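Local coordinates for protein alpha-amylase G-6 (Bacillus halodurans, PDB 2C3H) that probably binds starch through a family 26 carbohydrate-binding module, the part of the longer amylase present here, which holds two glucose units, at residues Y10-D15 with E46-T51; W17-L22 with A39-H44; L22-T27 with E58-L63. All blocks are in the same frame, centred on the assembly; numbering follows the deposited sequence.

Contact 1. Residues Y10-D15 with E46-T51. With SO4 (sulfate ion), chain T.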
loop_
_atom_site.group_PDB
_atom_site.type_symbol
_atom_site.label_atom_id
_atom_site.label_comp_id
_atom_site.label_asym_id
_atom_site.label_seq_id
_atom_site.Cartn_x
_atom_site.Cartn_y
_atom_site.Cartn_z
ATOM N N TYR A 10 -4.025 4.693 -2.154
ATOM C CA TYR A 10 -3.304 5.539 -3.053
ATOM C C TYR A 10 -2.069 5.876 -2.298
ATOM O O TYR A 10 -2.127 6.013 -1.086
ATOM C CB TYR A 10 -4.114 6.796 -3.369
ATOM C CG TYR A 10 -5.402 6.513 -4.105
ATOM C CD1 TYR A 10 -5.452 6.525 -5.502
ATOM C CD2 TYR A 10 -6.584 6.259 -3.394
ATOM C CE1 TYR A 10 -6.663 6.256 -6.178
ATOM C CE2 TYR A 10 -7.792 6.003 -4.047
ATOM C CZ TYR A 10 -7.817 5.995 -5.431
ATOM O OH TYR A 10 -9.000 5.711 -6.052
ATOM N N PHE A 11 -0.955 6.020 -3.003
ATOM C CA PHE A 11 0.325 6.270 -2.336
ATOM C C PHE A 11 1.153 7.230 -3.142
ATOM O O PHE A 11 1.420 6.968 -4.298
ATOM C CB PHE A 11 1.089 4.946 -2.187
ATOM C CG PHE A 11 2.485 5.099 -1.682
ATOM C CD1 PHE A 11 2.724 5.561 -0.393
ATOM C CD2 PHE A 11 3.578 4.739 -2.490
ATOM C CE1 PHE A 11 4.041 5.677 0.094
ATOM C CE2 PHE A 11 4.914 4.875 -2.013
ATOM C CZ PHE A 11 5.142 5.309 -0.720
ATOM N N LYS A 12 1.557 8.342 -2.539
ATOM C CA LYS A 12 2.461 9.277 -3.194
ATOM C C LYS A 12 3.910 8.771 -3.170
ATOM O O LYS A 12 4.522 8.693 -2.110
ATOM C CB LYS A 12 2.388 10.633 -2.525
ATOM C CG LYS A 12 2.819 11.734 -3.478
ATOM C CD LYS A 12 2.841 13.067 -2.770
ATOM C CE LYS A 12 2.524 14.182 -3.773
ATOM N NZ LYS A 12 3.736 14.882 -4.196
ATOM N N LYS A 13 4.466 8.493 -4.350
ATOM C CA LYS A 13 5.784 7.916 -4.465
ATOM C C LYS A 13 6.892 8.921 -4.077
ATOM O O LYS A 13 6.919 10.035 -4.564
ATOM C CB LYS A 13 5.967 7.372 -5.877
ATOM C CG LYS A 13 7.285 6.661 -6.104
ATOM C CD LYS A 13 7.455 6.179 -7.572
ATOM C CE LYS A 13 8.037 7.283 -8.478
ATOM N NZ LYS A 13 9.384 7.741 -8.019
ATOM N N PRO A 14 7.801 8.542 -3.180
ATOM C CA PRO A 14 8.963 9.405 -2.931
ATOM C C PRO A 14 9.790 9.485 -4.245
ATOM O O PRO A 14 9.797 8.524 -5.053
ATOM C CB PRO A 14 9.707 8.694 -1.821
ATOM C CG PRO A 14 8.692 7.645 -1.258
ATOM C CD PRO A 14 7.828 7.285 -2.409
ATOM N N ASP A 15 10.394 10.643 -4.502
ATOM C CA ASP A 15 11.081 10.889 -5.790
ATOM C C ASP A 15 12.140 9.843 -6.094
ATOM O O ASP A 15 12.225 9.379 -7.224
ATOM C CB ASP A 15 11.679 12.299 -5.884
ATOM C CG ASP A 15 10.599 13.383 -6.102
ATOM O OD1 ASP A 15 10.909 14.591 -5.915
ATOM O OD2 ASP A 15 9.415 13.114 -6.483
ATOM N N GLU A 46 -2.111 9.394 -10.954
ATOM C CA GLU A 46 -1.951 10.751 -11.489
ATOM C C GLU A 46 -0.728 11.384 -10.855
ATOM O O GLU A 46 -0.651 11.476 -9.625
ATOM C CB GLU A 46 -3.149 11.626 -11.130
ATOM C CG GLU A 46 -4.298 11.608 -12.138
ATOM C CD GLU A 46 -5.397 12.611 -11.792
ATOM O OE1 GLU A 46 -5.096 13.825 -11.675
ATOM O OE2 GLU A 46 -6.565 12.190 -11.636
ATOM N N GLY A 47 0.223 11.833 -11.677
ATOM C CA GLY A 47 1.440 12.456 -11.165
ATOM C C GLY A 47 2.273 11.503 -10.320
ATOM O O GLY A 47 2.691 10.446 -10.809
ATOM N N ASP A 48 2.502 11.858 -9.052
ATOM C CA ASP A 48 3.265 10.996 -8.142
ATOM C C ASP A 48 2.420 9.871 -7.533
ATOM O O ASP A 48 2.940 8.962 -6.924
ATOM C CB ASP A 48 3.862 11.817 -7.004
ATOM C CG ASP A 48 4.880 12.854 -7.472
ATOM O OD1 ASP A 48 5.411 12.726 -8.603
ATOM O OD2 ASP A 48 5.193 13.851 -6.746
ATOM N N TRP A 49 1.111 9.939 -7.701
ATOM C CA TRP A 49 0.200 9.030 -7.018
ATOM C C TRP A 49 0.001 7.731 -7.739
ATOM O O TRP A 49 -0.165 7.711 -8.960
ATOM C CB TRP A 49 -1.141 9.698 -6.862
ATOM C CG TRP A 49 -1.124 10.769 -5.850
ATOM C CD1 TRP A 49 -0.951 12.086 -6.076
ATOM C CD2 TRP A 49 -1.264 10.602 -4.434
ATOM N NE1 TRP A 49 -1.033 12.771 -4.894
ATOM C CE2 TRP A 49 -1.206 11.879 -3.863
ATOM C CE3 TRP A 49 -1.445 9.486 -3.586
ATOM C CZ2 TRP A 49 -1.292 12.091 -2.478
ATOM C CZ3 TRP A 49 -1.584 9.698 -2.216
ATOM C CH2 TRP A 49 -1.492 10.986 -1.668
ATOM N N TYR A 50 0.031 6.647 -6.967
ATOM C CA TYR A 50 -0.215 5.309 -7.467
ATOM C C TYR A 50 -1.294 4.677 -6.623
ATOM O O TYR A 50 -1.585 5.147 -5.529
ATOM C CB TYR A 50 1.046 4.470 -7.372
ATOM C CG TYR A 50 2.126 4.905 -8.337
ATOM C CD1 TYR A 50 2.360 4.182 -9.486
ATOM C CD2 TYR A 50 2.915 6.049 -8.088
ATOM C CE1 TYR A 50 3.358 4.552 -10.371
ATOM C CE2 TYR A 50 3.912 6.429 -8.971
ATOM C CZ TYR A 50 4.120 5.673 -10.111
ATOM O OH TYR A 50 5.063 6.040 -11.041
ATOM N N THR A 51 -1.853 3.572 -7.110
ATOM C CA THR A 51 -3.042 3.018 -6.499
ATOM C C THR A 51 -3.103 1.503 -6.574
ATOM O O THR A 51 -2.616 0.887 -7.545
ATOM C CB THR A 51 -4.315 3.722 -7.103
ATOM O OG1 THR A 51 -5.479 3.348 -6.354
ATOM C CG2 THR A 51 -4.614 3.285 -8.552
HETATM S S SO4 T . 0.463 15.774 -6.576
HETATM O O1 SO4 T . -0.595 16.378 -7.347
HETATM O O2 SO4 T . -0.084 15.329 -5.299
HETATM O O3 SO4 T . 1.017 14.665 -7.333
HETATM O O4 SO4 T . 1.568 16.711 -6.330
#

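Contact 2. Residues W17-L22 with A39-H44. With SO4 (sulfate ion), chain S.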
loop_
_atom_site.group_PDB
_atom_site.type_symbol
_atom_site.label_atom_id
_atom_site.label_comp_id
_atom_site.label_asym_id
_atom_site.label_seq_id
_atom_site.Cartn_x
_atom_site.Cartn_y
_atom_site.Cartn_z
ATOM N N TRP A 17 12.259 6.715 -5.259
ATOM C CA TRP A 17 11.777 5.343 -5.304
ATOM C C TRP A 17 11.516 4.885 -6.721
ATOM O O TRP A 17 11.101 5.674 -7.589
ATOM C CB TRP A 17 10.442 5.161 -4.537
ATOM C CG TRP A 17 10.557 5.023 -3.039
ATOM C CD1 TRP A 17 11.490 5.627 -2.198
ATOM C CD2 TRP A 17 9.695 4.263 -2.186
ATOM N NE1 TRP A 17 11.239 5.267 -0.892
ATOM C CE2 TRP A 17 10.142 4.444 -0.854
ATOM C CE3 TRP A 17 8.578 3.446 -2.406
ATOM C CZ2 TRP A 17 9.502 3.846 0.240
ATOM C CZ3 TRP A 17 7.961 2.833 -1.314
ATOM C CH2 TRP A 17 8.411 3.053 -0.011
ATOM N N GLY A 18 11.679 3.589 -6.915
ATOM C CA GLY A 18 11.116 2.940 -8.088
ATOM C C GLY A 18 9.589 2.880 -7.992
ATOM O O GLY A 18 9.019 3.398 -7.028
ATOM N N THR A 19 8.908 2.271 -8.968
ATOM C CA THR A 19 7.446 2.313 -8.895
ATOM C C THR A 19 6.931 1.502 -7.726
ATOM O O THR A 19 7.436 0.450 -7.462
ATOM C CB THR A 19 6.686 2.162 -10.272
ATOM O OG1 THR A 19 5.828 1.013 -10.292
ATOM C CG2 THR A 19 7.580 2.037 -11.410
ATOM N N PRO A 20 6.033 2.048 -6.944
ATOM C CA PRO A 20 5.693 1.421 -5.674
ATOM C C PRO A 20 4.953 0.082 -5.782
ATOM O O PRO A 20 4.116 -0.085 -6.693
ATOM C CB PRO A 20 4.799 2.473 -5.004
ATOM C CG PRO A 20 4.327 3.367 -6.124
ATOM C CD PRO A 20 5.340 3.341 -7.141
ATOM N N HIS A 21 5.255 -0.822 -4.843
ATOM C CA HIS A 21 4.461 -2.025 -4.611
ATOM C C HIS A 21 3.736 -1.959 -3.255
ATOM O O HIS A 21 4.142 -1.244 -2.340
ATOM C CB HIS A 21 5.294 -3.308 -4.735
ATOM C CG HIS A 21 5.813 -3.570 -6.115
ATOM N ND1 HIS A 21 6.539 -2.641 -6.840
ATOM C CD2 HIS A 21 5.749 -4.686 -6.893
ATOM C CE1 HIS A 21 6.862 -3.159 -8.016
ATOM N NE2 HIS A 21 6.385 -4.396 -8.077
ATOM N N LEU A 22 2.617 -2.652 -3.160
ATOM C CA LEU A 22 1.838 -2.648 -1.941
ATOM C C LEU A 22 1.939 -4.026 -1.308
ATOM O O LEU A 22 1.451 -5.026 -1.895
ATOM C CB LEU A 22 0.383 -2.315 -2.239
ATOM C CG LEU A 22 -0.429 -2.078 -0.953
ATOM C CD1 LEU A 22 -0.060 -0.702 -0.462
ATOM C CD2 LEU A 22 -1.940 -2.169 -1.143
ATOM N N ALA A 39 4.891 -8.732 -3.613
ATOM C CA ALA A 39 3.932 -7.639 -3.437
ATOM C C ALA A 39 3.639 -6.973 -4.789
ATOM O O ALA A 39 4.592 -6.644 -5.510
ATOM C CB ALA A 39 4.447 -6.611 -2.463
ATOM N N PRO A 40 2.355 -6.747 -5.125
ATOM C CA PRO A 40 1.995 -6.179 -6.430
ATOM C C PRO A 40 2.306 -4.690 -6.670
ATOM O O PRO A 40 2.247 -3.824 -5.759
ATOM C CB PRO A 40 0.482 -6.407 -6.530
ATOM C CG PRO A 40 -0.014 -6.444 -5.071
ATOM C CD PRO A 40 1.156 -7.008 -4.287
ATOM N N GLU A 41 2.633 -4.450 -7.948
ATOM C CA GLU A 41 2.766 -3.150 -8.573
ATOM C C GLU A 41 1.539 -2.312 -8.356
ATOM O O GLU A 41 0.444 -2.713 -8.708
ATOM C CB GLU A 41 2.929 -3.315 -10.094
ATOM C CG GLU A 41 4.323 -3.064 -10.607
ATOM C CD GLU A 41 4.415 -2.132 -11.815
ATOM O OE1 GLU A 41 5.544 -1.734 -12.143
ATOM O OE2 GLU A 41 3.407 -1.774 -12.451
ATOM N N MET A 42 1.719 -1.122 -7.815
ATOM C CA MET A 42 0.604 -0.211 -7.755
ATOM C C MET A 42 0.467 0.408 -9.146
ATOM O O MET A 42 1.480 0.808 -9.745
ATOM C CB MET A 42 0.823 0.813 -6.657
ATOM C CG MET A 42 1.018 0.155 -5.313
ATOM S SD MET A 42 1.132 1.333 -4.024
ATOM C CE MET A 42 -0.597 1.693 -3.756
ATOM N N GLU A 43 -0.755 0.392 -9.684
ATOM C CA GLU A 43 -1.084 1.065 -10.937
ATOM C C GLU A 43 -0.793 2.538 -10.809
ATOM O O GLU A 43 -1.084 3.121 -9.776
ATOM C CB GLU A 43 -2.576 0.902 -11.236
ATOM C CG GLU A 43 -2.850 0.031 -12.466
ATOM C CD GLU A 43 -3.752 -1.183 -12.199
ATOM O OE1 GLU A 43 -4.919 -1.172 -12.679
ATOM O OE2 GLU A 43 -3.309 -2.169 -11.539
ATOM N N HIS A 44 -0.218 3.138 -11.847
ATOM C CA HIS A 44 -0.017 4.584 -11.871
ATOM C C HIS A 44 -1.362 5.285 -11.834
ATOM O O HIS A 44 -2.273 4.900 -12.550
ATOM C CB HIS A 44 0.798 5.014 -13.117
ATOM C CG HIS A 44 0.994 6.499 -13.238
ATOM N ND1 HIS A 44 1.059 7.339 -12.144
ATOM C CD2 HIS A 44 1.164 7.287 -14.322
ATOM C CE1 HIS A 44 1.246 8.583 -12.548
ATOM N NE2 HIS A 44 1.323 8.578 -13.867
HETATM S S SO4 S . 10.336 0.001 -11.759
HETATM O O1 SO4 S . 9.185 0.135 -12.638
HETATM O O2 SO4 S . 10.122 -1.201 -10.945
HETATM O O3 SO4 S . 11.551 -0.206 -12.548
HETATM O O4 SO4 S . 10.564 1.190 -10.921
#

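Contact 3. Residues L22-T27 with E58-L63. With GLC (alpha-D-glucopyranose), chain I; GLC (alpha-D-glucopyranose), chain B.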
loop_
_atom_site.group_PDB
_atom_site.type_symbol
_atom_site.label_atom_id
_atom_site.label_comp_id
_atom_site.label_asym_id
_atom_site.label_seq_id
_atom_site.Cartn_x
_atom_site.Cartn_y
_atom_site.Cartn_z
ATOM N N LEU A 22 2.617 -2.652 -3.160
ATOM C CA LEU A 22 1.838 -2.648 -1.941
ATOM C C LEU A 22 1.939 -4.026 -1.308
ATOM O O LEU A 22 1.451 -5.026 -1.895
ATOM C CB LEU A 22 0.383 -2.315 -2.239
ATOM C CG LEU A 22 -0.429 -2.078 -0.953
ATOM C CD1 LEU A 22 -0.060 -0.702 -0.462
ATOM C CD2 LEU A 22 -1.940 -2.169 -1.143
ATOM N N TYR A 23 2.609 -4.102 -0.161
ATOM C CA TYR A 23 2.696 -5.357 0.581
ATOM C C TYR A 23 1.634 -5.295 1.677
ATOM O O TYR A 23 1.425 -4.214 2.280
ATOM C CB TYR A 23 4.120 -5.601 1.127
ATOM C CG TYR A 23 4.172 -6.743 2.093
ATOM C CD1 TYR A 23 4.279 -8.065 1.632
ATOM C CD2 TYR A 23 4.076 -6.526 3.466
ATOM C CE1 TYR A 23 4.313 -9.140 2.515
ATOM C CE2 TYR A 23 4.102 -7.590 4.357
ATOM C CZ TYR A 23 4.215 -8.904 3.853
ATOM O OH TYR A 23 4.217 -9.986 4.690
ATOM N N TYR A 24 0.949 -6.417 1.937
ATOM C CA TYR A 24 -0.119 -6.407 2.936
ATOM C C TYR A 24 -0.313 -7.749 3.618
ATOM O O TYR A 24 -0.077 -8.772 3.025
ATOM C CB TYR A 24 -1.440 -5.918 2.305
ATOM C CG TYR A 24 -1.909 -6.707 1.084
ATOM C CD1 TYR A 24 -1.537 -6.318 -0.222
ATOM C CD2 TYR A 24 -2.762 -7.814 1.241
ATOM C CE1 TYR A 24 -1.970 -7.016 -1.310
ATOM C CE2 TYR A 24 -3.201 -8.543 0.149
ATOM C CZ TYR A 24 -2.806 -8.150 -1.117
ATOM O OH TYR A 24 -3.269 -8.855 -2.198
ATOM N N TYR A 25 -0.741 -7.747 4.880
ATOM C CA TYR A 25 -0.950 -9.001 5.609
ATOM C C TYR A 25 -2.012 -8.670 6.634
ATOM O O TYR A 25 -2.518 -7.525 6.630
ATOM C CB TYR A 25 0.351 -9.493 6.251
ATOM C CG TYR A 25 0.937 -8.520 7.263
ATOM C CD1 TYR A 25 1.641 -7.378 6.840
ATOM C CD2 TYR A 25 0.780 -8.730 8.639
ATOM C CE1 TYR A 25 2.203 -6.467 7.776
ATOM C CE2 TYR A 25 1.327 -7.807 9.598
ATOM C CZ TYR A 25 2.040 -6.691 9.127
ATOM O OH TYR A 25 2.562 -5.774 9.988
ATOM N N ASP A 26 -2.340 -9.641 7.503
ATOM C CA ASP A 26 -3.467 -9.561 8.411
ATOM C C ASP A 26 -4.755 -9.166 7.687
ATOM O O ASP A 26 -5.522 -8.355 8.228
ATOM C CB ASP A 26 -3.229 -8.495 9.488
ATOM C CG ASP A 26 -2.374 -8.988 10.626
ATOM O OD1 ASP A 26 -1.699 -10.047 10.478
ATOM O OD2 ASP A 26 -2.292 -8.333 11.700
ATOM N N THR A 27 -4.984 -9.692 6.476
ATOM C CA THR A 27 -6.221 -9.369 5.792
ATOM C C THR A 27 -7.428 -9.877 6.590
ATOM O O THR A 27 -7.411 -10.968 7.194
ATOM C CB THR A 27 -6.279 -9.853 4.318
ATOM O OG1 THR A 27 -5.986 -11.246 4.248
ATOM C CG2 THR A 27 -5.185 -9.208 3.485
ATOM N N GLU A 58 -12.057 -5.933 4.434
ATOM C CA GLU A 58 -12.495 -4.776 5.200
ATOM C C GLU A 58 -11.258 -4.066 5.761
ATOM O O GLU A 58 -11.141 -2.836 5.687
ATOM C CB GLU A 58 -13.383 -5.163 6.405
ATOM C CG GLU A 58 -14.765 -5.753 6.114
ATOM C CD GLU A 58 -15.732 -4.786 5.419
ATOM O OE1 GLU A 58 -15.535 -3.528 5.489
ATOM O OE2 GLU A 58 -16.708 -5.292 4.798
ATOM N N SER A 59 -10.364 -4.843 6.371
ATOM C CA SER A 59 -9.175 -4.291 7.005
ATOM C C SER A 59 -7.896 -5.060 6.580
ATOM O O SER A 59 -7.961 -6.220 6.121
ATOM C CB SER A 59 -9.343 -4.258 8.525
ATOM O OG SER A 59 -9.106 -5.545 9.070
ATOM N N VAL A 60 -6.755 -4.373 6.749
ATOM C CA VAL A 60 -5.443 -4.809 6.311
ATOM C C VAL A 60 -4.344 -4.075 7.110
ATOM O O VAL A 60 -4.575 -2.967 7.622
ATOM C CB VAL A 60 -5.302 -4.589 4.761
ATOM C CG1 VAL A 60 -4.418 -3.407 4.400
ATOM C CG2 VAL A 60 -4.807 -5.825 4.090
ATOM N N ARG A 61 -3.175 -4.723 7.249
ATOM C CA ARG A 61 -1.917 -4.035 7.572
ATOM C C ARG A 61 -1.062 -3.991 6.315
ATOM O O ARG A 61 -0.952 -4.991 5.552
ATOM C CB ARG A 61 -1.166 -4.709 8.721
ATOM C CG ARG A 61 -1.893 -4.550 10.050
ATOM C CD ARG A 61 -1.100 -5.003 11.289
ATOM N NE ARG A 61 -1.765 -4.528 12.498
ATOM C CZ ARG A 61 -2.780 -5.175 13.089
ATOM N NH1 ARG A 61 -3.322 -4.667 14.177
ATOM N NH2 ARG A 61 -3.260 -6.334 12.600
ATOM N N LEU A 62 -0.497 -2.823 6.045
ATOM C CA LEU A 62 0.201 -2.671 4.789
ATOM C C LEU A 62 1.523 -1.919 4.879
ATOM O O LEU A 62 1.714 -1.032 5.726
ATOM C CB LEU A 62 -0.739 -2.083 3.710
ATOM C CG LEU A 62 -1.189 -0.626 3.920
ATOM C CD1 LEU A 62 -0.247 0.503 3.336
ATOM C CD2 LEU A 62 -2.596 -0.494 3.398
ATOM N N LEU A 63 2.437 -2.256 3.976
ATOM C CA LEU A 63 3.663 -1.491 3.842
ATOM C C LEU A 63 3.817 -1.130 2.369
ATOM O O LEU A 63 3.472 -1.935 1.492
ATOM C CB LEU A 63 4.860 -2.306 4.300
ATOM C CG LEU A 63 4.975 -2.524 5.793
ATOM C CD1 LEU A 63 4.168 -3.831 6.203
ATOM C CD2 LEU A 63 6.418 -2.561 6.246
HETATM C C1 GLC I . 6.202 -6.827 7.634
HETATM C C2 GLC I . 6.141 -6.030 8.914
HETATM C C3 GLC I . 6.317 -6.939 10.107
HETATM C C4 GLC I . 5.320 -8.097 10.012
HETATM C C5 GLC I . 5.537 -8.876 8.737
HETATM C C6 GLC I . 4.468 -9.935 8.569
HETATM O O2 GLC I . 7.211 -5.123 8.915
HETATM O O3 GLC I . 6.144 -6.128 11.265
HETATM O O4 GLC I . 5.450 -8.976 11.103
HETATM O O5 GLC I . 5.443 -8.011 7.616
HETATM O O6 GLC I . 4.516 -10.465 7.261
HETATM C C1 GLC B . 10.978 -7.765 4.889
HETATM C C2 GLC B . 10.559 -6.365 5.324
HETATM C C3 GLC B . 9.662 -6.454 6.547
HETATM C C4 GLC B . 8.463 -7.316 6.188
HETATM C C5 GLC B . 8.924 -8.692 5.750
HETATM C C6 GLC B . 7.725 -9.548 5.372
HETATM O O1 GLC B . 11.819 -8.357 5.864
HETATM O O2 GLC B . 11.687 -5.569 5.611
HETATM O O3 GLC B . 9.198 -5.197 7.045
HETATM O O4 GLC B . 7.718 -7.433 7.371
HETATM O O5 GLC B . 9.839 -8.596 4.658
HETATM O O6 GLC B . 8.104 -10.870 5.000
HETATM O O HOH W 1 -6.829 -6.767 9.981
#

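Contact 1. Residues Y10-D15 with E46-T51
Lys-12 sends its CG anti to the backbone N (chi1 -156°), whereas Trp-49 sets its own beside the backbone N (chi1 -72°). The indole is thereby laid beneath the lysine, whose CB stands almost squarely above the six-membered ring, 3.8 Å from its centroid, in a CH-pi contact. From there the aliphatic chain runs over the ring to a bend just before its end, and NZ forms a salt bridge with Asp-48 OD2 (3.1 Å) through the anti lone pair of that oxygen. This lysine is likely to ease the proximity of a second carboxylate, since Asp-15 OD2 lies 4.3 Å from Asp-48 OD2. At the indole edge, Trp-49 NE1 donates to O2 of a sulfate, probably from the crystallisation liquor (2.8 Å).

In the backbone, Phe-11 N donates to Tyr-50 O (2.7 Å) and Tyr-50 N to Phe-11 O (3.0 Å), and just past the strand a nearly straight bond joins Lys-13 N to Asp-48 O (3.0 Å). Lys-13 also runs alongside the Tyr-50 ring before its NZ turns to Pro-14 O and Trp-17 O. Farther along, Thr-51 OG1 sits over one face of the Tyr-10 ring, 3.1 Å from CE1, while it hydrogen-bonds to Ile-9 O.

The two strands are antiparallel, at 151°. A type II' turn from Glu-46 to Trp-49 joins strand 49-54 to strand 43-46 in a hairpin, while strand 7-12 continues the sheet to strand 87-88, whose Trp-87 stacks on Tyr-10 and meets Trp-49 edge-to-face.

Contact 2. Residues W17-L22 with A39-H44
His-21 and Glu-41 illustrate how a short backbone bridge can be sealed by a ring. The imidazole lies flat against the glutamate backbone, with Glu-41 CA over its centre in a CH-pi contact, 3.8 Å from the centroid. Its CG, set beside the backbone N (chi1 -66°), turns the ring back along its own chain, where ND1 reaches Thr-19 O at 3.3 Å, close to the ring plane. Two backbone bonds clamp the crossing: Met-42 N to Pro-20 O (2.8 Å) and Leu-22 N to Pro-40 O (2.9 Å). Beneath them Met-42 reaches across, its CG against Leu-22 CB and its SD against Pro-20 CB, while Phe-11 and Tyr-50 also touch this apolar patch.

The other side is looser. Glu-41 is exposed, and its bent chain passes the imidazole with CG 3.5 Å from His-21 NE2. Its carboxylate stands nearly perpendicular to the ring, and Glu-41 OE1 accepts a weak hydrogen bond from Thr-19 OG1 (3.3 Å). Nearby, a sulfate, probably from the crystallisation liquor, accepts a bond from Thr-19 N to its O4 (2.8 Å).

The chemistry is thus divided. Backbone polar groups pair with one another beside the buried methionine and leucine, and the bond to Thr-19 O is consistent with a hydrogen on His-21 ND1. His-21 NE2 and Glu-41 OE1 stand 4.9 Å apart, so the histidine meets the glutamate through its carbon chain, not through a charged pair.

Contact 3. Residues L22-T27 with E58-L63
Leu-62 and Val-60 meet Tyr-24 on the inward face: Tyr-24 CB lies 3.8 Å from Val-60 CG2 and 4.1 Å from Leu-62 CB. Leu-22 CD1 extends this core to Leu-62 CD1, and Thr-27 CG2 presses tightly on Val-60 CG2 (3.5 Å). Ile-9 and Ile-54 of the facing sheet close over it, as expected of the beta-sandwich fold of such modules. Strand 21-28 is an edge strand here, bound antiparallel to strand 59-65 by paired bonds at Tyr-23 with Leu-63 and Tyr-25 with Arg-61; at Asn-28 a classic beta bulge follows.

On the other face, chain I glucose C6 sits over the centre of the Tyr-25 ring, Arg-61 CB makes an off-centre CH-pi contact with the opposite side, and Leu-63 CD1 touches the ring edge at Tyr-25 CE1 (3.6 Å). Tyr-25 OH hydrogen-bonds to Gly-79 N. An alanine in place of Tyr-25 would probably remove the ring face on which this glucose rests and leave Gly-79 N without that partner. Tyr-23, its CG anti to the backbone N (chi1 170°), extends alongside Leu-63 to the same glucose, its OH hydrogen-bonded to O6 at 2.6 Å.

At the polar edge, Asp-26 OD2 and Arg-61 NH2 form a salt bridge of doubtfully short modelled length. One water links Asp-26 O to Ser-59 OG.

In the fold
The three contacts run across a sandwich of two sheets. Contact 1 belongs to the mixed sheet and contact 3 to the three-stranded one, with centres about 18 Å apart and nearest atoms about 6 Å apart. Contact 2 bridges them: Glu-43 O accepts a probable hydrogen bond from Thr-51 N (2.8 Å) of contact 1, and Ala-39 CB packs on Tyr-23 CA (3.7 Å) of contact 3; contacts 2 and 3 also share Leu-22. Along the chain, contact 2 is nested within the loop closed by contact 1. Sugar meets contact 3 directly, where Gln-71, Gly-76 and Glu-77 add hydrogen bonds; the Ala-39 side chain is about 9 Å from a bound glucose. The side chain of Phe-11 is about 14 Å from a bound glucose.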